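Local coordinates for putative SAM-dependent O-methyltranferase (Podospora anserina, PDB 4YMH), which transfers a methyl group from S-adenosylmethionine to an oxygen of an acceptor, at the interface of chains A and B. Coordinates in Å, arbitrary orientation; residue numbers count along the deposited sequence, not the author numbering. Chains: chain A/B, Putative SAM-dependent O-methyltranferase.

Contacts 1 and 2 are two patches of one two-fold symmetric interface, their C-alpha centres about 18 Å apart. They have no residue in common, but chain A's strands 217-222 and 228-233, which carry contact 2, flank the turn of A:Phe225 and A:Asp226 in contact 1. On chain B, helix 10-22 of contact 1 runs into the loop of B:Ser24 and B:His25 in contact 2. The N-terminal segment thus follows the partner from one patch to the other. Each patch recurs with the chains exchanged, as expected for a dimer, although the assembly alone does not prove that state in solution.

Contact 1: the interface of chains A and B. Residues chain A 175, 177-178, 188, 225-226; chain B 6, 8, 16, 20.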
ATOM      1  N   PHE A 175       8.407   8.694  -7.046  1.00 16.26           N
ATOM      2  CA  PHE A 175       8.885   9.895  -6.349  1.00 15.41           C
ATOM      3  C   PHE A 175      10.255  10.368  -6.830  1.00 16.62           C
ATOM      4  O   PHE A 175      10.638  11.503  -6.563  1.00 19.57           O
ATOM      5  CB  PHE A 175       8.986   9.650  -4.842  1.00 16.58           C
ATOM      6  CG  PHE A 175       7.659   9.665  -4.121  1.00 16.22           C
ATOM      7  CD1 PHE A 175       6.501  10.109  -4.748  1.00 15.12           C
ATOM      8  CD2 PHE A 175       7.583   9.253  -2.804  1.00 15.26           C
ATOM      9  CE1 PHE A 175       5.290  10.134  -4.063  1.00 12.88           C
ATOM     10  CE2 PHE A 175       6.368   9.266  -2.118  1.00 18.32           C
ATOM     11  CZ  PHE A 175       5.227   9.708  -2.748  1.00 17.28           C
ATOM     12  N   ARG A 177      13.105   9.651  -5.580  1.00 17.82           N
ATOM     13  CA  ARG A 177      13.782  10.001  -4.328  1.00 17.74           C
ATOM     14  C   ARG A 177      13.220  11.253  -3.655  1.00 19.28           C
ATOM     15  O   ARG A 177      13.773  11.736  -2.660  1.00 21.89           O
ATOM     16  CB  ARG A 177      15.284  10.172  -4.581  1.00 24.33           C
ATOM     17  CG  ARG A 177      15.926   8.984  -5.298  1.00 25.31           C
ATOM     18  CD  ARG A 177      15.909   7.755  -4.426  1.00 27.24           C
ATOM     19  NE  ARG A 177      16.938   6.800  -4.837  1.00 33.49           N
ATOM     20  CZ  ARG A 177      16.714   5.682  -5.521  1.00 36.73           C
ATOM     21  NH1 ARG A 177      15.483   5.347  -5.882  1.00 37.46           N
ATOM     22  NH2 ARG A 177      17.734   4.887  -5.835  1.00 34.73           N
ATOM     23  N   GLY A 178      12.118  11.767  -4.191  1.00 15.99           N
ATOM     24  CA  GLY A 178      11.518  12.997  -3.715  1.00 17.17           C
ATOM     25  C   GLY A 178      11.579  14.080  -4.778  1.00 16.71           C
ATOM     26  O   GLY A 178      10.848  15.052  -4.726  1.00 16.04           O
ATOM     27  N   TRP A 188      19.362  15.176   1.252  1.00 25.59           N
ATOM     28  CA  TRP A 188      20.259  14.097   1.678  1.00 28.30           C
ATOM     29  C   TRP A 188      20.889  13.373   0.497  1.00 25.83           C
ATOM     30  O   TRP A 188      21.893  12.675   0.657  1.00 25.00           O
ATOM     31  CB  TRP A 188      19.490  13.070   2.537  1.00 23.79           C
ATOM     32  CG  TRP A 188      18.295  12.536   1.805  1.00 23.04           C
ATOM     33  CD1 TRP A 188      17.039  13.085   1.773  1.00 19.44           C
ATOM     34  CD2 TRP A 188      18.246  11.377   0.961  1.00 23.16           C
ATOM     35  NE1 TRP A 188      16.216  12.332   0.965  1.00 22.76           N
ATOM     36  CE2 TRP A 188      16.932  11.279   0.458  1.00 21.83           C
ATOM     37  CE3 TRP A 188      19.186  10.410   0.584  1.00 27.11           C
ATOM     38  CZ2 TRP A 188      16.534  10.254  -0.396  1.00 23.98           C
ATOM     39  CZ3 TRP A 188      18.788   9.392  -0.261  1.00 25.74           C
ATOM     40  CH2 TRP A 188      17.477   9.325  -0.747  1.00 26.70           C
ATOM     41  N   PHE A 225       7.690   3.285  -0.010  1.00 15.55           N
ATOM     42  CA  PHE A 225       8.928   2.991  -0.737  1.00 19.80           C
ATOM     43  C   PHE A 225       9.392   4.262  -1.464  1.00 20.15           C
ATOM     44  O   PHE A 225       9.483   5.314  -0.844  1.00 20.13           O
ATOM     45  CB  PHE A 225       8.716   1.807  -1.690  1.00 16.29           C
ATOM     46  CG  PHE A 225       8.219   0.552  -0.994  1.00 18.28           C
ATOM     47  CD1 PHE A 225       8.841   0.094   0.153  1.00 21.90           C
ATOM     48  CD2 PHE A 225       7.135  -0.162  -1.484  1.00 15.72           C
ATOM     49  CE1 PHE A 225       8.404  -1.060   0.800  1.00 22.47           C
ATOM     50  CE2 PHE A 225       6.697  -1.319  -0.837  1.00 18.97           C
ATOM     51  CZ  PHE A 225       7.334  -1.759   0.310  1.00 17.07           C
ATOM     52  N   ASP A 226       9.665   4.180  -2.762  1.00 16.45           N
ATOM     53  CA  ASP A 226      10.110   5.361  -3.517  1.00 18.06           C
ATOM     54  C   ASP A 226       8.926   5.937  -4.309  1.00 20.07           C
ATOM     55  O   ASP A 226       9.090   6.532  -5.369  1.00 20.02           O
ATOM     56  CB  ASP A 226      11.287   4.990  -4.440  1.00 17.09           C
ATOM     57  CG  ASP A 226      11.977   6.213  -5.067  1.00 23.76           C
ATOM     58  OD1 ASP A 226      11.908   7.329  -4.503  1.00 20.98           O
ATOM     59  OD2 ASP A 226      12.599   6.039  -6.141  1.00 24.21           O
TER
ATOM     60  N   LEU B   6      11.927   6.769   2.444  1.00 18.59           N
ATOM     61  CA  LEU B   6      12.554   8.050   2.108  1.00 22.70           C
ATOM     62  C   LEU B   6      12.576   8.979   3.311  1.00 19.50           C
ATOM     63  O   LEU B   6      11.547   9.165   3.948  1.00 21.90           O
ATOM     64  CB  LEU B   6      11.811   8.739   0.960  1.00 17.86           C
ATOM     65  CG  LEU B   6      11.881   8.002  -0.375  1.00 22.40           C
ATOM     66  CD1 LEU B   6      11.085   8.754  -1.415  1.00 24.11           C
ATOM     67  CD2 LEU B   6      13.342   7.834  -0.820  1.00 25.40           C
ATOM     68  N   PHE B   8      12.285  12.437   5.064  1.00 20.22           N
ATOM     69  CA  PHE B   8      11.788  13.799   4.827  1.00 21.11           C
ATOM     70  C   PHE B   8      11.774  14.593   6.129  1.00 24.65           C
ATOM     71  O   PHE B   8      11.510  14.023   7.185  1.00 26.02           O
ATOM     72  CB  PHE B   8      10.368  13.779   4.263  1.00 19.35           C
ATOM     73  CG  PHE B   8      10.246  13.153   2.906  1.00 19.84           C
ATOM     74  CD1 PHE B   8      10.877  13.716   1.808  1.00 23.89           C
ATOM     75  CD2 PHE B   8       9.453  12.034   2.720  1.00 20.48           C
ATOM     76  CE1 PHE B   8      10.750  13.148   0.554  1.00 25.02           C
ATOM     77  CE2 PHE B   8       9.317  11.469   1.462  1.00 21.81           C
ATOM     78  CZ  PHE B   8       9.971  12.025   0.383  1.00 19.10           C
ATOM     79  N   VAL B  16       5.111  16.537   0.116  1.00 19.95           N
ATOM     80  CA  VAL B  16       4.971  15.303  -0.643  1.00 15.98           C
ATOM     81  C   VAL B  16       3.569  14.733  -0.460  1.00 18.17           C
ATOM     82  O   VAL B  16       2.961  14.255  -1.414  1.00 18.51           O
ATOM     83  CB  VAL B  16       6.035  14.261  -0.238  1.00 14.95           C
ATOM     84  CG1 VAL B  16       5.804  12.957  -0.986  1.00 20.74           C
ATOM     85  CG2 VAL B  16       7.442  14.825  -0.549  1.00 16.33           C
ATOM     86  N   CYS B  20       0.812  13.960  -3.354  1.00 16.68           N
ATOM     87  CA  CYS B  20       0.063  12.704  -3.500  1.00 15.62           C
ATOM     88  C   CYS B  20      -1.425  12.943  -3.581  1.00 15.97           C
ATOM     89  O   CYS B  20      -2.120  12.274  -4.345  1.00 17.72           O
ATOM     90  CB  CYS B  20       0.348  11.761  -2.340  1.00 11.72           C
ATOM     91  SG  CYS B  20       2.044  11.101  -2.377  1.00 18.61           S
TER
HETATM   92  O   HOH W   1       9.117   6.241   1.646  1.00 18.32           O
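The N-terminal loop of chain B, with B:Leu6 and B:Phe8, and its helix 10-22 meet three loop stretches of chain A: A:Phe175 with the 3-10 helix 176-178, the loop of A:Trp188, and the turn of A:Phe225 and A:Asp226 between strands 217-222 and 228-233. In this class I SAM-dependent methyltransferase of the cation-dependent O-methyltransferase family, the N-terminal arm reaches over to the neighbouring subunit, and B:Leu6 is its main apolar plug, with 83 Å² hidden by chain A.

The methyl branches of B:Leu6 share carboxylate oxygen OD1 of A:Asp226 as a neighbour and otherwise diverge. CD1 lies at the edge of the A:Phe175 ring, in its plane, 3.8 Å from CD2 of that ring. CD2 turns to the indole of A:Trp188, the two side chains crossing at about a right angle, with CZ2 of the indole 4.0 Å from the methyl. CG itself lies 3.6 Å from the carbonyl O of A:Phe225.

The carboxylate beside the methyls is held within chain A. With CG of A:Asp226 anti to its backbone N (chi1 -169°), OD1 accepts the backbone N of A:Arg177 at 2.8 Å through its syn lone pair. OD2 forms a salt bridge with NH1 of the guanidinium, which comes from above the carboxylate plane, while OD2 itself lies close to the guanidinium plane. This pairing probably tempers the cost of placing a carboxylate against leucine methyls.

Farther along, the tip of the A:Phe175 ring points at helix 10-22. Its CZ lies 3.5 Å from SG of B:Cys20 and 3.7 Å from CG1 of B:Val16. The other branch of B:Val16, CG2, rests over one face of B:Phe8 near the rim, which may help to steady that ring. A water links the chains, joining B:Leu6 N to A:Phe225 O, at 3.0 Å from the amide N.

Contact 2: the interface of chains A and B. Residues chain A 218-220, 230-232; chain B 24-25, 55-56, 59.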
ATOM      1  N   ASP A 218      -8.827   5.110 -12.256  1.00 21.09           N
ATOM      2  CA  ASP A 218      -8.659   5.650 -10.907  1.00 21.70           C
ATOM      3  C   ASP A 218      -7.191   5.524 -10.516  1.00 17.11           C
ATOM      4  O   ASP A 218      -6.551   4.494 -10.778  1.00 18.28           O
ATOM      5  CB  ASP A 218      -9.530   4.914  -9.874  1.00 24.34           C
ATOM      6  CG  ASP A 218     -11.006   5.274  -9.971  1.00 31.80           C
ATOM      7  OD1 ASP A 218     -11.337   6.376 -10.471  1.00 30.60           O
ATOM      8  OD2 ASP A 218     -11.835   4.446  -9.531  1.00 35.75           O
ATOM      9  N   VAL A 219      -6.671   6.573  -9.881  1.00 15.79           N
ATOM     10  CA  VAL A 219      -5.261   6.652  -9.525  1.00 15.72           C
ATOM     11  C   VAL A 219      -5.048   6.900  -8.040  1.00 15.44           C
ATOM     12  O   VAL A 219      -5.742   7.724  -7.420  1.00 19.32           O
ATOM     13  CB  VAL A 219      -4.550   7.785 -10.308  1.00 22.81           C
ATOM     14  CG1 VAL A 219      -3.066   7.865  -9.926  1.00 20.70           C
ATOM     15  CG2 VAL A 219      -4.738   7.604 -11.816  1.00 22.50           C
ATOM     16  N   LEU A 220      -4.086   6.186  -7.468  1.00 16.31           N
ATOM     17  CA  LEU A 220      -3.653   6.482  -6.108  1.00 17.88           C
ATOM     18  C   LEU A 220      -2.147   6.483  -6.056  1.00 17.32           C
ATOM     19  O   LEU A 220      -1.519   5.443  -6.276  1.00 16.58           O
ATOM     20  CB  LEU A 220      -4.185   5.459  -5.109  1.00 15.77           C
ATOM     21  CG  LEU A 220      -3.639   5.669  -3.699  1.00 16.66           C
ATOM     22  CD1 LEU A 220      -4.199   6.996  -3.147  1.00 21.50           C
ATOM     23  CD2 LEU A 220      -4.020   4.497  -2.788  1.00 21.91           C
ATOM     24  N   GLN A 230      -0.679   3.356  -7.944  1.00 16.28           N
ATOM     25  CA  GLN A 230      -1.655   2.294  -8.209  1.00 15.43           C
ATOM     26  C   GLN A 230      -2.652   2.793  -9.238  1.00 17.62           C
ATOM     27  O   GLN A 230      -3.214   3.885  -9.092  1.00 15.97           O
ATOM     28  CB  GLN A 230      -2.405   1.888  -6.923  1.00 13.63           C
ATOM     29  CG  GLN A 230      -1.479   1.406  -5.814  1.00 21.52           C
ATOM     30  CD  GLN A 230      -2.217   0.948  -4.571  1.00 24.93           C
ATOM     31  OE1 GLN A 230      -3.435   1.086  -4.461  1.00 25.66           O
ATOM     32  NE2 GLN A 230      -1.478   0.383  -3.633  1.00 24.35           N
ATOM     33  N   ILE A 231      -2.892   1.996 -10.267  1.00 18.06           N
ATOM     34  CA  ILE A 231      -3.821   2.385 -11.323  1.00 16.29           C
ATOM     35  C   ILE A 231      -4.838   1.271 -11.528  1.00 19.48           C
ATOM     36  O   ILE A 231      -4.460   0.104 -11.640  1.00 17.93           O
ATOM     37  CB  ILE A 231      -3.093   2.670 -12.653  1.00 18.41           C
ATOM     38  CG1 ILE A 231      -2.001   3.735 -12.465  1.00 16.19           C
ATOM     39  CG2 ILE A 231      -4.093   3.096 -13.720  1.00 19.01           C
ATOM     40  CD1 ILE A 231      -1.121   3.944 -13.714  1.00 15.26           C
ATOM     41  N   ARG A 232      -6.122   1.621 -11.571  1.00 17.32           N
ATOM     42  CA  ARG A 232      -7.142   0.621 -11.907  1.00 17.57           C
ATOM     43  C   ARG A 232      -8.104   1.212 -12.919  1.00 19.12           C
ATOM     44  O   ARG A 232      -8.171   2.424 -13.070  1.00 18.08           O
ATOM     45  CB  ARG A 232      -7.910   0.156 -10.654  1.00 19.65           C
ATOM     46  CG  ARG A 232      -8.752   1.242 -10.002  1.00 19.20           C
ATOM     47  CD  ARG A 232      -9.537   0.757  -8.764  1.00 22.26           C
ATOM     48  NE  ARG A 232     -10.619  -0.167  -9.116  1.00 23.03           N
ATOM     49  CZ  ARG A 232     -11.883   0.193  -9.348  1.00 24.55           C
ATOM     50  NH1 ARG A 232     -12.255   1.471  -9.261  1.00 27.84           N
ATOM     51  NH2 ARG A 232     -12.782  -0.726  -9.672  1.00 28.48           N
TER
ATOM     52  N   SER B  24      -3.823  12.006  -6.963  1.00 17.61           N
ATOM     53  CA  SER B  24      -4.619  10.813  -6.685  1.00 17.22           C
ATOM     54  C   SER B  24      -6.070  11.240  -6.831  1.00 27.60           C
ATOM     55  O   SER B  24      -6.375  12.430  -6.713  1.00 16.84           O
ATOM     56  CB  SER B  24      -4.363  10.254  -5.284  1.00 16.78           C
ATOM     57  OG  SER B  24      -2.997   9.902  -5.066  1.00 18.47           O
ATOM     58  N   HIS B  25      -6.955  10.285  -7.078  1.00 18.93           N
ATOM     59  CA  HIS B  25      -8.392  10.560  -7.096  1.00 22.77           C
ATOM     60  C   HIS B  25      -8.775  11.278  -5.805  1.00 22.69           C
ATOM     61  O   HIS B  25      -8.366  10.865  -4.727  1.00 21.47           O
ATOM     62  CB  HIS B  25      -9.168   9.254  -7.246  1.00 32.38           C
ATOM     63  CG  HIS B  25     -10.640   9.433  -7.437  1.00 42.49           C
ATOM     64  ND1 HIS B  25     -11.526   9.498  -6.385  1.00 47.11           N
ATOM     65  CD2 HIS B  25     -11.386   9.531  -8.564  1.00 49.44           C
ATOM     66  CE1 HIS B  25     -12.752   9.642  -6.854  1.00 49.63           C
ATOM     67  NE2 HIS B  25     -12.694   9.666  -8.173  1.00 50.13           N
ATOM     68  N   SER B  55      -8.595   8.733   0.476  0.59 16.88           N
ATOM     69  CA  SER B  55      -8.476   8.345  -0.935  0.59 17.89           C
ATOM     70  C   SER B  55      -8.074   6.875  -1.047  0.59 17.03           C
ATOM     71  O   SER B  55      -8.632   6.116  -1.849  0.59 15.68           O
ATOM     72  CB  SER B  55      -7.454   9.221  -1.669  0.59 17.60           C
ATOM     73  OG  SER B  55      -7.470   8.936  -3.059  0.59 18.06           O
ATOM     74  N   TRP B  56      -7.107   6.485  -0.220  1.00 13.35           N
ATOM     75  CA  TRP B  56      -6.647   5.102  -0.159  1.00 16.63           C
ATOM     76  C   TRP B  56      -7.761   4.118   0.225  1.00 16.91           C
ATOM     77  O   TRP B  56      -7.874   3.047  -0.364  1.00 15.92           O
ATOM     78  CB  TRP B  56      -5.482   4.992   0.828  1.00 13.80           C
ATOM     79  CG  TRP B  56      -5.112   3.587   1.239  1.00 21.84           C
ATOM     80  CD1 TRP B  56      -4.451   2.643   0.497  1.00 24.03           C
ATOM     81  CD2 TRP B  56      -5.356   2.999   2.510  1.00 20.49           C
ATOM     82  NE1 TRP B  56      -4.286   1.490   1.238  1.00 20.12           N
ATOM     83  CE2 TRP B  56      -4.831   1.693   2.481  1.00 22.07           C
ATOM     84  CE3 TRP B  56      -5.980   3.453   3.677  1.00 20.61           C
ATOM     85  CZ2 TRP B  56      -4.920   0.834   3.574  1.00 25.37           C
ATOM     86  CZ3 TRP B  56      -6.070   2.600   4.758  1.00 24.22           C
ATOM     87  CH2 TRP B  56      -5.533   1.306   4.701  1.00 25.10           C
ATOM     88  N   PHE B  59     -10.195   3.885  -2.912  1.00 16.15           N
ATOM     89  CA  PHE B  59      -9.515   3.065  -3.925  1.00 14.95           C
ATOM     90  C   PHE B  59      -9.501   1.585  -3.535  1.00 16.55           C
ATOM     91  O   PHE B  59      -9.826   0.712  -4.348  1.00 15.39           O
ATOM     92  CB  PHE B  59      -8.061   3.567  -4.140  1.00 14.00           C
ATOM     93  CG  PHE B  59      -7.347   2.901  -5.296  1.00 15.65           C
ATOM     94  CD1 PHE B  59      -6.811   1.621  -5.165  1.00 19.37           C
ATOM     95  CD2 PHE B  59      -7.214   3.554  -6.515  1.00 20.88           C
ATOM     96  CE1 PHE B  59      -6.153   1.000  -6.239  1.00 20.74           C
ATOM     97  CE2 PHE B  59      -6.553   2.947  -7.580  1.00 21.44           C
ATOM     98  CZ  PHE B  59      -6.030   1.669  -7.440  1.00 19.68           C
TER
HETATM   99  O   HOH W   2      -7.410   6.849  -5.329  1.00 31.41           O
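Strands 217-222 and 228-233 of chain A receive helix 51-64 and the B:Ser24-B:His25 loop of chain B, forming an aromatic-on-sheet contact beside a backbone bond. The apolar part centres on B:Phe59, which hides 111 Å² against chain A. With CG anti to the backbone N (chi1 -172°), its ring is inserted between the aliphatic chain of A:Arg232 on one face and CB of A:Leu220 and of A:Gln230 on the opposite face. The arginine slides past in the opposite direction, placing CD 3.8 Å above the ring plane, toward the rim. CB of A:Gln230 meets CZ at 3.7 Å, and CB of A:Leu220 packs near CD2. At the tip of A:Leu220 the branches diverge: CD1 faces the hydroxyls of B:Ser24 and B:Ser55, whereas CD2 lies in the plane of the B:Trp56 indole, at its edge.

Direct hydrogen bonding across the patch comes from the backbone N of B:His25, a poorly ordered residue whose bonds call for caution, to the carbonyl O of A:Val219, 2.9 Å and nearly straight (169° at H), with the donor tilted 20° from the carbonyl plane. A water also binds this oxygen and connects it to OG of B:Ser55. That hydroxyl in turn donates to the carbonyl O of B:His25 and may brace the loop.

Among charged groups, A:Asp218 and A:Arg232 form a salt bridge within chain A, weak as a hydrogen bond, where carboxylate OD2 lies 3.0 Å from guanidinium NH1.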